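Local coordinates for protein sulfotransferase (Alicyclobacillus acidocaldarius subsp. acidocaldarius, PDB 3RNL) that probably transfers sulfo groups to acceptor molecules and binds magnesium ions, at residues Leu28-Lys40 with Leu76-Glu88. Numbering follows the deposited sequence.
With MG (magnesium ion), chain B.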
loop_
_atom_site.group_PDB
_atom_site.type_symbol
_atom_site.label_atom_id
_atom_site.label_comp_id
_atom_site.label_asym_id
_atom_site.label_seq_id
_atom_site.Cartn_x
_atom_site.Cartn_y
_atom_site.Cartn_z
ATOM N N LEU A 28 -5.287 -10.664 8.911
ATOM C CA LEU A 28 -5.182 -11.834 8.040
ATOM C C LEU A 28 -4.206 -12.861 8.599
ATOM O O LEU A 28 -4.436 -14.071 8.493
ATOM C CB LEU A 28 -4.760 -11.426 6.628
ATOM C CG LEU A 28 -5.853 -10.692 5.855
ATOM C CD1 LEU A 28 -5.288 -10.143 4.549
ATOM C CD2 LEU A 28 -7.048 -11.595 5.577
ATOM N N SER A 29 -3.115 -12.374 9.188
ATOM C CA SER A 29 -2.082 -13.247 9.743
ATOM C C SER A 29 -2.650 -14.173 10.805
ATOM O O SER A 29 -2.142 -15.271 11.010
ATOM C CB SER A 29 -0.943 -12.430 10.358
ATOM O OG SER A 29 -0.282 -11.658 9.377
ATOM N N GLN A 30 -3.698 -13.725 11.486
ATOM C CA GLN A 30 -4.310 -14.530 12.548
ATOM C C GLN A 30 -5.019 -15.777 12.016
ATOM O O GLN A 30 -5.258 -16.722 12.768
ATOM C CB GLN A 30 -5.314 -13.710 13.345
ATOM C CG GLN A 30 -4.726 -12.509 14.064
ATOM C CD GLN A 30 -5.808 -11.670 14.693
ATOM O OE1 GLN A 30 -6.942 -12.124 14.836
ATOM N NE2 GLN A 30 -5.474 -10.439 15.068
ATOM N N HIS A 31 -5.382 -15.769 10.737
ATOM C CA HIS A 31 -6.105 -16.902 10.142
ATOM C C HIS A 31 -5.195 -18.133 10.112
ATOM O O HIS A 31 -4.039 -18.038 9.734
ATOM C CB HIS A 31 -6.563 -16.528 8.725
ATOM C CG HIS A 31 -7.578 -17.465 8.129
ATOM N ND1 HIS A 31 -7.297 -18.785 7.841
ATOM C CD2 HIS A 31 -8.857 -17.256 7.734
ATOM C CE1 HIS A 31 -8.366 -19.354 7.307
ATOM N NE2 HIS A 31 -9.327 -18.444 7.224
ATOM N N PRO A 32 -5.710 -19.303 10.510
ATOM C CA PRO A 32 -4.820 -20.476 10.551
ATOM C C PRO A 32 -4.301 -20.923 9.172
ATOM O O PRO A 32 -3.292 -21.624 9.113
ATOM C CB PRO A 32 -5.705 -21.572 11.187
ATOM C CG PRO A 32 -7.118 -21.118 10.943
ATOM C CD PRO A 32 -7.070 -19.606 10.995
ATOM N N ASP A 33 -5.000 -20.550 8.098
ATOM C CA ASP A 33 -4.621 -20.907 6.730
ATOM C C ASP A 33 -3.833 -19.817 5.985
ATOM O O ASP A 33 -3.642 -19.917 4.781
ATOM C CB ASP A 33 -5.842 -21.346 5.924
ATOM C CG ASP A 33 -5.541 -22.495 4.974
ATOM O OD1 ASP A 33 -4.416 -23.056 5.006
ATOM O OD2 ASP A 33 -6.453 -22.845 4.198
ATOM N N ILE A 34 -3.468 -18.742 6.679
ATOM C CA ILE A 34 -2.716 -17.653 6.045
ATOM C C ILE A 34 -1.406 -17.402 6.780
ATOM O O ILE A 34 -1.399 -17.288 8.008
ATOM C CB ILE A 34 -3.529 -16.348 6.084
ATOM C CG1 ILE A 34 -4.862 -16.530 5.355
ATOM C CG2 ILE A 34 -2.733 -15.183 5.468
ATOM C CD1 ILE A 34 -5.752 -15.280 5.408
ATOM N N TYR A 35 -0.300 -17.297 6.045
ATOM C CA TYR A 35 0.978 -16.923 6.654
ATOM C C TYR A 35 1.511 -15.648 6.025
ATOM O O TYR A 35 1.562 -15.543 4.806
ATOM C CB TYR A 35 2.041 -18.014 6.475
ATOM C CG TYR A 35 3.335 -17.630 7.159
ATOM C CD1 TYR A 35 3.520 -17.896 8.513
ATOM C CD2 TYR A 35 4.348 -16.971 6.472
ATOM C CE1 TYR A 35 4.682 -17.535 9.164
ATOM C CE2 TYR A 35 5.527 -16.607 7.123
ATOM C CZ TYR A 35 5.679 -16.892 8.468
ATOM O OH TYR A 35 6.823 -16.528 9.141
ATOM N N ILE A 36 1.773 -14.647 6.853
ATOM C CA ILE A 36 2.494 -13.437 6.470
ATOM C C ILE A 36 3.735 -13.258 7.341
ATOM O O ILE A 36 3.604 -13.291 8.569
ATOM C CB ILE A 36 1.608 -12.188 6.516
ATOM C CG1 ILE A 36 0.393 -12.374 5.601
ATOM C CG2 ILE A 36 2.417 -10.968 6.077
ATOM C CD1 ILE A 36 -0.616 -11.261 5.754
ATOM N N PRO A 37 4.936 -13.180 6.749
ATOM C CA PRO A 37 6.118 -13.052 7.613
ATOM C C PRO A 37 6.124 -11.765 8.432
ATOM O O PRO A 37 5.471 -10.801 8.061
ATOM C CB PRO A 37 7.293 -13.051 6.622
ATOM C CG PRO A 37 6.713 -12.656 5.321
ATOM C CD PRO A 37 5.284 -13.153 5.317
ATOM N N PRO A 38 6.851 -11.763 9.564
ATOM C CA PRO A 38 6.920 -10.558 10.403
ATOM C C PRO A 38 7.614 -9.378 9.705
ATOM O O PRO A 38 7.530 -8.246 10.175
ATOM C CB PRO A 38 7.663 -11.029 11.671
ATOM C CG PRO A 38 8.362 -12.305 11.276
ATOM C CD PRO A 38 7.527 -12.923 10.171
ATOM N N LYS A 39 8.300 -9.642 8.600
ATOM C CA LYS A 39 8.980 -8.590 7.844
ATOM C C LYS A 39 8.017 -7.824 6.944
ATOM O O LYS A 39 7.378 -8.413 6.079
ATOM C CB LYS A 39 10.087 -9.206 6.984
ATOM C CG LYS A 39 10.790 -8.226 6.055
ATOM C CD LYS A 39 11.568 -7.205 6.846
ATOM C CE LYS A 39 12.268 -6.246 5.901
ATOM N NZ LYS A 39 13.137 -5.319 6.680
ATOM N N LYS A 40 7.943 -6.507 7.138
ATOM C CA LYS A 40 7.175 -5.632 6.261
ATOM C C LYS A 40 8.146 -4.717 5.518
ATOM O O LYS A 40 9.269 -4.476 5.990
ATOM C CB LYS A 40 6.221 -4.755 7.072
ATOM C CG LYS A 40 5.576 -5.450 8.266
ATOM C CD LYS A 40 4.771 -6.672 7.833
ATOM C CE LYS A 40 4.091 -7.335 9.033
ATOM N NZ LYS A 40 3.618 -8.706 8.716
ATOM N N LEU A 76 12.357 -15.270 3.897
ATOM C CA LEU A 76 11.263 -14.669 4.671
ATOM C C LEU A 76 10.154 -15.679 4.918
ATOM O O LEU A 76 9.349 -15.526 5.838
ATOM C CB LEU A 76 10.659 -13.487 3.921
ATOM C CG LEU A 76 11.566 -12.272 3.803
ATOM C CD1 LEU A 76 10.791 -11.123 3.140
ATOM C CD2 LEU A 76 12.100 -11.859 5.185
ATOM N N PHE A 77 10.077 -16.673 4.042
ATOM C CA PHE A 77 8.975 -17.630 4.077
ATOM C C PHE A 77 9.305 -18.918 4.816
ATOM O O PHE A 77 8.523 -19.869 4.808
ATOM C CB PHE A 77 8.422 -17.831 2.665
ATOM C CG PHE A 77 8.086 -16.526 2.008
ATOM C CD1 PHE A 77 6.914 -15.853 2.340
ATOM C CD2 PHE A 77 8.989 -15.911 1.154
ATOM C CE1 PHE A 77 6.623 -14.620 1.792
ATOM C CE2 PHE A 77 8.700 -14.676 0.592
ATOM C CZ PHE A 77 7.514 -14.026 0.915
ATOM N N ASP A 78 10.484 -18.957 5.428
ATOM C CA ASP A 78 10.910 -20.163 6.146
ATOM C C ASP A 78 9.915 -20.613 7.227
ATOM O O ASP A 78 9.846 -21.793 7.555
ATOM C CB ASP A 78 12.303 -19.969 6.758
ATOM C CG ASP A 78 13.418 -20.081 5.726
ATOM O OD1 ASP A 78 13.145 -20.519 4.583
ATOM O OD2 ASP A 78 14.572 -19.739 6.060
ATOM N N GLY A 79 9.147 -19.672 7.772
ATOM C CA GLY A 79 8.211 -19.984 8.838
ATOM C C GLY A 79 6.875 -20.564 8.401
ATOM O O GLY A 79 6.062 -20.959 9.242
ATOM N N VAL A 80 6.631 -20.613 7.092
ATOM C CA VAL A 80 5.409 -21.234 6.592
ATOM C C VAL A 80 5.350 -22.705 6.988
ATOM O O VAL A 80 6.338 -23.430 6.838
ATOM C CB VAL A 80 5.340 -21.178 5.044
ATOM C CG1 VAL A 80 4.176 -22.032 4.528
ATOM C CG2 VAL A 80 5.222 -19.743 4.546
ATOM N N ARG A 81 4.197 -23.168 7.457
ATOM C CA ARG A 81 4.052 -24.597 7.674
ATOM C C ARG A 81 2.996 -25.205 6.752
ATOM O O ARG A 81 3.326 -25.678 5.665
ATOM C CB ARG A 81 3.699 -24.857 9.137
ATOM C CG ARG A 81 4.810 -24.476 10.109
ATOM C CD ARG A 81 6.049 -25.339 9.875
ATOM N NE ARG A 81 7.169 -24.964 10.734
ATOM C CZ ARG A 81 8.173 -24.176 10.354
ATOM N NH1 ARG A 81 9.151 -23.891 11.206
ATOM N NH2 ARG A 81 8.202 -23.677 9.124
ATOM N N GLY A 82 1.726 -25.102 7.132
ATOM C CA GLY A 82 0.650 -25.688 6.349
ATOM C C GLY A 82 -0.246 -24.717 5.596
ATOM O O GLY A 82 -1.143 -25.134 4.856
ATOM N N GLU A 83 -0.004 -23.421 5.768
ATOM C CA GLU A 83 -0.890 -22.396 5.214
ATOM C C GLU A 83 -1.020 -22.430 3.693
ATOM O O GLU A 83 -0.022 -22.515 2.977
ATOM C CB GLU A 83 -0.437 -20.996 5.646
ATOM C CG GLU A 83 -0.435 -20.779 7.157
ATOM C CD GLU A 83 0.884 -21.157 7.814
ATOM O OE1 GLU A 83 1.742 -21.759 7.137
ATOM O OE2 GLU A 83 1.060 -20.843 9.010
ATOM N N ARG A 84 -2.257 -22.328 3.213
ATOM C CA ARG A 84 -2.533 -22.309 1.779
ATOM C C ARG A 84 -2.226 -20.950 1.167
ATOM O O ARG A 84 -1.758 -20.870 0.032
ATOM C CB ARG A 84 -3.992 -22.692 1.497
ATOM C CG ARG A 84 -4.270 -24.186 1.609
ATOM C CD ARG A 84 -5.737 -24.501 1.325
ATOM N NE ARG A 84 -6.220 -23.839 0.115
ATOM C CZ ARG A 84 -6.276 -24.408 -1.086
ATOM N NH1 ARG A 84 -5.881 -25.664 -1.251
ATOM N NH2 ARG A 84 -6.732 -23.720 -2.123
ATOM N N ALA A 85 -2.491 -19.886 1.925
ATOM C CA ALA A 85 -2.267 -18.526 1.450
ATOM C C ALA A 85 -1.037 -17.954 2.141
ATOM O O ALA A 85 -0.969 -17.937 3.369
ATOM C CB ALA A 85 -3.482 -17.651 1.742
ATOM N N VAL A 86 -0.073 -17.489 1.350
ATOM C CA VAL A 86 1.200 -17.004 1.871
ATOM C C VAL A 86 1.454 -15.637 1.264
ATOM O O VAL A 86 1.529 -15.497 0.044
ATOM C CB VAL A 86 2.368 -17.977 1.502
ATOM C CG1 VAL A 86 3.717 -17.415 1.984
ATOM C CG2 VAL A 86 2.135 -19.351 2.128
ATOM N N GLY A 87 1.695 -14.625 2.089
ATOM C CA GLY A 87 1.707 -13.297 1.508
ATOM C C GLY A 87 2.773 -12.404 2.073
ATOM O O GLY A 87 3.477 -12.767 3.004
ATOM N N GLU A 88 2.975 -11.268 1.413
ATOM C CA GLU A 88 4.034 -10.358 1.798
ATOM C C GLU A 88 3.532 -8.954 1.544
ATOM O O GLU A 88 2.832 -8.722 0.560
ATOM C CB GLU A 88 5.297 -10.633 0.968
ATOM C CG GLU A 88 6.533 -9.851 1.432
ATOM C CD GLU A 88 6.865 -8.692 0.495
ATOM O OE1 GLU A 88 6.926 -7.534 0.970
ATOM O OE2 GLU A 88 7.068 -8.945 -0.721
HETATM MG MG MG B . -1.909 -17.548 10.282
HETATM O O HOH W 1 -2.561 -18.214 12.646
HETATM O O HOH W 2 -1.072 -19.945 10.345
HETATM O O HOH W 3 9.079 -16.747 8.066
HETATM O O HOH W 4 8.117 -7.304 3.422
HETATM O O HOH W 5 0.534 -17.266 11.097
#
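Tyr-35 lays one face of its ring over the turn Phe-77 to Val-80: the Val-80 N stands above the ring centre and the Gly-79 carbonyl carbon nearer the rim, while Val-80 CG2 presses on Tyr-35 CD2 at 3.5 Å. With CG anti to the backbone N (chi1 -178°), the ring swings out over the turn. Near its root Glu-83 bends at chi2, bringing CD to 3.6 Å from Tyr-35 CB, and its OE1 accepts from Arg-81 N through the syn lone pair. With an alanine at Tyr-35, the water held by Leu-76 O and Gly-79 N would probably lose its phenol partner and a gap would open beside Val-80 and Glu-83. The backbones pair as parallel strands: Ala-85 N donates to Asp-33 O (3.1 Å), Tyr-35 N to Ala-85 O (2.8 Å) and Gly-87 N to Tyr-35 O (2.9 Å). This sets 34-35 as the outermost strand against 85-89 in the parallel sheet of a P-loop-type alpha-beta-alpha sandwich. Ile-34 and Ala-85 point to the sheet face opposite Tyr-35, both touching Phe-11 of strand 11-13, on the far side of 85-89. Beyond the strand, Pro-37 CD abuts Gly-87 O, a buried oxygen without a polar partner, and Pro-37 CG meets Phe-77 CE1 at 4.0 Å. The other end, with exposed Pro-32, Gly-82 and Arg-84, is looser and wetter. Arg-84 N meets Asp-33 OD1 (2.9 Å) from above the carboxylate plane; in the modelled conformer the guanidinium lies short of a salt bridge. Nearby, the carbonyls of Ser-29, His-31 and Ile-34 and three waters bind magnesium; one water also donates to Glu-83 OE2 (2.7 Å), placing that carboxylate in the metal's second shell.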